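Local structure of kojibiose phosphorylase (Gut metagenome, 6W0P) at residues N643-A648 and W673-Y678; E353-P358 and P625-I630. The protein is a sugar-active enzyme of glycosyl hydrolase family 65, built from a beta-rich N-terminal domain, a helical central catalytic domain and a small C-terminal domain. All blocks are in the same frame, centred on the assembly; numbering follows the deposited sequence. Where two conformers were deposited one is given.

Contact 1. Residues N643-A648 and W673-Y678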
# COMPACT_ATOMS: atom_id res chain seq x y z
N ASN A 643 -7.68 -18.44 32.74
CA ASN A 643 -7.71 -17.00 32.36
C ASN A 643 -7.92 -16.85 30.84
O ASN A 643 -8.81 -16.06 30.44
CB ASN A 643 -6.46 -16.25 32.85
CG ASN A 643 -6.48 -15.99 34.33
OD1 ASN A 643 -7.52 -16.13 34.97
ND2 ASN A 643 -5.32 -15.65 34.90
N PHE A 644 -7.15 -17.59 30.03
CA PHE A 644 -7.21 -17.55 28.54
C PHE A 644 -8.57 -18.09 28.04
O PHE A 644 -9.09 -17.56 26.98
CB PHE A 644 -6.03 -18.30 27.90
CG PHE A 644 -4.76 -17.49 27.83
CD1 PHE A 644 -4.76 -16.23 27.21
CD2 PHE A 644 -3.57 -17.97 28.36
CE1 PHE A 644 -3.61 -15.46 27.15
CE2 PHE A 644 -2.41 -17.20 28.30
CZ PHE A 644 -2.43 -15.95 27.68
N PHE A 645 -9.14 -19.09 28.70
CA PHE A 645 -10.51 -19.53 28.36
C PHE A 645 -11.45 -18.34 28.53
O PHE A 645 -12.08 -18.00 27.55
CB PHE A 645 -11.01 -20.71 29.18
CG PHE A 645 -12.39 -21.15 28.76
CD1 PHE A 645 -12.58 -21.94 27.64
CD2 PHE A 645 -13.51 -20.74 29.47
CE1 PHE A 645 -13.84 -22.34 27.24
CE2 PHE A 645 -14.78 -21.15 29.09
CZ PHE A 645 -14.94 -21.94 27.97
N GLY A 646 -11.48 -17.71 29.72
CA GLY A 646 -12.28 -16.51 30.05
C GLY A 646 -13.67 -16.53 29.42
O GLY A 646 -14.44 -17.43 29.75
N PHE A 647 -13.95 -15.60 28.51
CA PHE A 647 -15.29 -15.40 27.90
C PHE A 647 -15.38 -16.09 26.53
O PHE A 647 -16.14 -15.62 25.67
CB PHE A 647 -15.59 -13.90 27.81
CG PHE A 647 -14.49 -13.07 27.21
CD1 PHE A 647 -14.40 -12.90 25.84
CD2 PHE A 647 -13.54 -12.47 28.02
CE1 PHE A 647 -13.39 -12.14 25.28
CE2 PHE A 647 -12.52 -11.71 27.47
CZ PHE A 647 -12.45 -11.56 26.10
N ALA A 648 -14.67 -17.19 26.33
CA ALA A 648 -14.58 -17.91 25.03
C ALA A 648 -15.98 -18.20 24.45
O ALA A 648 -16.10 -18.10 23.25
CB ALA A 648 -13.81 -19.19 25.21
N TRP A 673 -15.07 -24.49 21.20
CA TRP A 673 -15.13 -25.97 21.18
C TRP A 673 -13.72 -26.51 21.36
O TRP A 673 -13.54 -27.42 22.17
CB TRP A 673 -15.75 -26.49 19.88
CG TRP A 673 -15.76 -27.98 19.81
CD1 TRP A 673 -16.74 -28.81 20.24
CD2 TRP A 673 -14.73 -28.83 19.29
NE1 TRP A 673 -16.41 -30.11 20.00
CE2 TRP A 673 -15.18 -30.15 19.41
CE3 TRP A 673 -13.48 -28.59 18.69
CZ2 TRP A 673 -14.42 -31.24 19.01
CZ3 TRP A 673 -12.73 -29.67 18.29
CH2 TRP A 673 -13.19 -30.98 18.44
N MET A 674 -12.76 -25.96 20.62
CA MET A 674 -11.34 -26.38 20.65
C MET A 674 -10.78 -26.22 22.06
O MET A 674 -10.13 -27.18 22.54
CB MET A 674 -10.51 -25.50 19.71
CG MET A 674 -11.01 -25.55 18.31
SD MET A 674 -10.08 -26.77 17.45
CE MET A 674 -8.57 -25.87 17.12
N ASN A 675 -10.99 -25.04 22.66
CA ASN A 675 -10.53 -24.72 24.03
C ASN A 675 -11.07 -25.78 25.00
O ASN A 675 -10.31 -26.17 25.94
CB ASN A 675 -10.89 -23.31 24.49
CG ASN A 675 -9.86 -22.74 25.45
OD1 ASN A 675 -9.62 -21.53 25.44
ND2 ASN A 675 -9.28 -23.57 26.32
N ILE A 676 -12.30 -26.27 24.80
CA ILE A 676 -12.93 -27.26 25.73
C ILE A 676 -12.31 -28.65 25.48
O ILE A 676 -11.83 -29.24 26.47
CB ILE A 676 -14.46 -27.23 25.63
CG1 ILE A 676 -15.02 -25.93 26.24
CG2 ILE A 676 -15.05 -28.48 26.28
CD1 ILE A 676 -16.54 -25.73 26.06
N VAL A 677 -12.23 -29.10 24.22
CA VAL A 677 -11.90 -30.53 23.89
C VAL A 677 -10.38 -30.74 23.77
O VAL A 677 -9.87 -31.72 24.37
CB VAL A 677 -12.67 -31.02 22.66
CG1 VAL A 677 -12.24 -32.41 22.24
CG2 VAL A 677 -14.16 -31.01 22.90
N TYR A 678 -9.65 -29.88 23.06
CA TYR A 678 -8.16 -29.94 23.01
C TYR A 678 -7.56 -29.41 24.32
O TYR A 678 -6.51 -29.91 24.73
CB TYR A 678 -7.60 -29.16 21.83
CG TYR A 678 -7.79 -29.84 20.50
CD1 TYR A 678 -7.19 -31.06 20.22
CD2 TYR A 678 -8.55 -29.26 19.50
CE1 TYR A 678 -7.36 -31.70 19.00
CE2 TYR A 678 -8.72 -29.88 18.27
CZ TYR A 678 -8.14 -31.11 18.03
OH TYR A 678 -8.28 -31.69 16.80
O HOH W 1 -10.10 -18.94 24.75

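Contact 2. Residues E353-P358 and P625-I630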
# COMPACT_ATOMS: atom_id res chain seq x y z
N GLU A 353 -8.86 -24.24 7.77
CA GLU A 353 -8.07 -25.49 7.74
C GLU A 353 -7.45 -25.76 9.11
O GLU A 353 -7.38 -26.92 9.47
CB GLU A 353 -7.00 -25.42 6.65
CG GLU A 353 -7.55 -25.59 5.25
CD GLU A 353 -8.42 -24.47 4.71
OE1 GLU A 353 -8.13 -23.28 4.97
OE2 GLU A 353 -9.39 -24.79 4.00
N THR A 354 -7.04 -24.73 9.85
CA THR A 354 -6.13 -24.89 11.00
C THR A 354 -6.88 -24.74 12.33
O THR A 354 -6.24 -25.02 13.35
CB THR A 354 -5.00 -23.87 10.90
OG1 THR A 354 -5.54 -22.54 10.78
CG2 THR A 354 -4.10 -24.16 9.71
N TYR A 355 -8.14 -24.28 12.33
CA TYR A 355 -8.92 -23.90 13.55
C TYR A 355 -10.36 -24.44 13.48
O TYR A 355 -10.86 -25.02 14.47
CB TYR A 355 -9.09 -22.38 13.69
CG TYR A 355 -8.03 -21.58 14.42
CD1 TYR A 355 -6.81 -21.28 13.83
CD2 TYR A 355 -8.30 -21.00 15.66
CE1 TYR A 355 -5.86 -20.50 14.48
CE2 TYR A 355 -7.37 -20.20 16.32
CZ TYR A 355 -6.15 -19.95 15.72
OH TYR A 355 -5.20 -19.19 16.35
N CYS A 356 -11.05 -24.20 12.36
CA CYS A 356 -12.46 -24.61 12.18
C CYS A 356 -12.57 -26.11 11.89
O CYS A 356 -13.50 -26.72 12.41
CB CYS A 356 -13.16 -23.81 11.08
SG CYS A 356 -13.16 -22.03 11.45
N LEU A 357 -11.65 -26.70 11.14
CA LEU A 357 -11.82 -28.09 10.63
C LEU A 357 -12.07 -29.06 11.78
O LEU A 357 -12.93 -29.93 11.67
CB LEU A 357 -10.59 -28.50 9.82
CG LEU A 357 -10.66 -29.87 9.16
CD1 LEU A 357 -11.85 -29.96 8.24
CD2 LEU A 357 -9.38 -30.16 8.41
N PRO A 358 -11.29 -29.04 12.89
CA PRO A 358 -11.35 -30.11 13.88
C PRO A 358 -12.75 -30.42 14.44
O PRO A 358 -13.08 -31.56 14.64
CB PRO A 358 -10.46 -29.57 15.00
CG PRO A 358 -9.44 -28.75 14.26
CD PRO A 358 -10.27 -28.03 13.23
N PRO A 625 -6.19 -16.42 22.22
CA PRO A 625 -6.46 -16.89 23.58
C PRO A 625 -6.63 -18.41 23.73
O PRO A 625 -6.14 -18.96 24.70
CB PRO A 625 -7.78 -16.17 23.94
CG PRO A 625 -7.72 -14.88 23.13
CD PRO A 625 -7.10 -15.33 21.82
N SER A 626 -7.32 -19.05 22.79
CA SER A 626 -7.63 -20.50 22.82
C SER A 626 -6.34 -21.34 22.65
O SER A 626 -6.23 -22.40 23.29
CB SER A 626 -8.70 -20.87 21.79
OG SER A 626 -8.24 -20.71 20.45
N ILE A 627 -5.42 -20.91 21.80
CA ILE A 627 -4.17 -21.67 21.52
C ILE A 627 -3.32 -21.64 22.79
O ILE A 627 -2.82 -22.69 23.20
CB ILE A 627 -3.42 -21.06 20.33
CG1 ILE A 627 -4.26 -21.14 19.06
CG2 ILE A 627 -2.08 -21.74 20.16
CD1 ILE A 627 -4.70 -22.53 18.74
N HIS A 628 -3.19 -20.47 23.39
CA HIS A 628 -2.41 -20.27 24.64
C HIS A 628 -3.08 -21.05 25.79
O HIS A 628 -2.34 -21.68 26.59
CB HIS A 628 -2.22 -18.75 24.89
CG HIS A 628 -1.30 -18.08 23.92
ND1 HIS A 628 -1.73 -17.49 22.75
CD2 HIS A 628 0.04 -17.91 23.95
CE1 HIS A 628 -0.71 -16.99 22.10
NE2 HIS A 628 0.40 -17.24 22.82
N SER A 629 -4.42 -21.03 25.88
CA SER A 629 -5.16 -21.80 26.92
C SER A 629 -4.83 -23.29 26.75
O SER A 629 -4.55 -23.95 27.77
CB SER A 629 -6.66 -21.62 26.90
OG SER A 629 -7.24 -22.42 27.93
N ILE A 630 -4.84 -23.78 25.50
CA ILE A 630 -4.67 -25.23 25.21
C ILE A 630 -3.26 -25.63 25.59
O ILE A 630 -3.11 -26.66 26.24
CB ILE A 630 -4.99 -25.58 23.75
CG1 ILE A 630 -6.50 -25.48 23.51
CG2 ILE A 630 -4.44 -26.95 23.40
CD1 ILE A 630 -6.89 -25.10 22.11

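Contact 1. Residues N643-A648 and W673-Y678
F645 and N675 meet where the end of helix 638-645 comes up against the side of helix 666-680, in the helical catalytic part of this family 65 enzyme, where a phenylalanine ring gives the apolar part of the contact and an asparagine the polar part. The ring of F645 touches the amide carbon: CD1 of F645 lies 3.6 Å from CG of N675. CB and CG of N675 lie in or near the ring plane, at its edge, and ring and amide planes stand 79° apart. The next ring carbon, F645 CE1, rests 3.9 Å from CG1 of I676, which comes at the ring obliquely. CG of F645 sits anti to the backbone N (chi1 -178°), which swings the ring forward toward helix 666-680.

The polar end of N675 is divided between two partners. Its OD1 takes a bond from a water at 2.7 Å, and the same water gives its second bond to the backbone O of F644 at 2.8 Å; the direct distance from F644 O to N675 OD1 is 4.3 Å. ND2 instead bonds to S629 OG on helix 624-634.

Behind the ring, the type II' turn from F645 to A648, with G646 at positive phi, closes through A648 N to F645 O at 3.0 Å and lays A648 CB over one face of F645. F680 and W700 also meet this ring. With the water donating to both oxygens, two acceptors that could not bond each other are reconciled in a largely buried setting, and the water on OD1 and S629 on ND2 would together favour one flip of the amide.

Contact 2. Residues E353-P358 and P625-I630
Helices 351-361 and 624-634 pass each other at a distance, Y355 and I627 having the nearest CA atoms at 9.5 Å. Both belong to the helical central catalytic domain, which in family 65 is an (alpha/alpha)6 barrel, and the pair illustrates how two of its helices can be joined by one long side chain reaching between well-separated backbones. The two are unequally regular. Segment 625-630 is ordinary alpha-helix, with S629 N bonded to P625 O and I630 N to S626 O. Segment 353-358 contains a wider pi-type turn at 353-356 and a kink at P358, whose ring nitrogen has no hydrogen to give to the turn before.

From this irregular turn Y355 reaches across. It was modelled in two conformations, and the distances here are those of one of them. With CG anti to the carbonyl carbon (chi1 -88°), the ring leaves the helix so that its hydroxyl end comes nearer to 625-630. Y355 OH sits 3.5 Å from CG1 of I627 and 4.1 Å from its CD1, while CZ is 4.0 Å from the same CG1; the two side chains cross at about a right angle. I627 itself points its CB toward the other helix, with CG1 as the branch that touches. S626 contributes more loosely, its OG 4.3 Å from Y355 CE2, a separation that amounts to packing alone.

The touching residues are all buried, and M592 of helix 590-596 and T667 of helix 666-680 also touch Y355, while F595 packs on I627. The hydroxyl has a polar partner as well: Y355 OH, though it rests against the I627 side chain, is hydrogen-bonded in this conformation to the backbone O of L623, just before helix 624-634.

Both contacts lie in the protein interior, their centres about 9 Å apart, and helix 624-634 connects them: it supplies one side of contact 2 and, through S629, holds the amide of contact 1. Helices 624-634 and 638-645 follow each other in the chain, and F644 CB packs against P625 O and the S629 side chain. Their chemistry differs. At 643-648 with 673-678, a helix end turns into a loop and a water joins a backbone oxygen to a side-chain oxygen, whereas 353-358 with 625-630 joins the sides of two helices through mainly apolar contact. Contact 1 also buries more surface, 157 Å² against 91 Å².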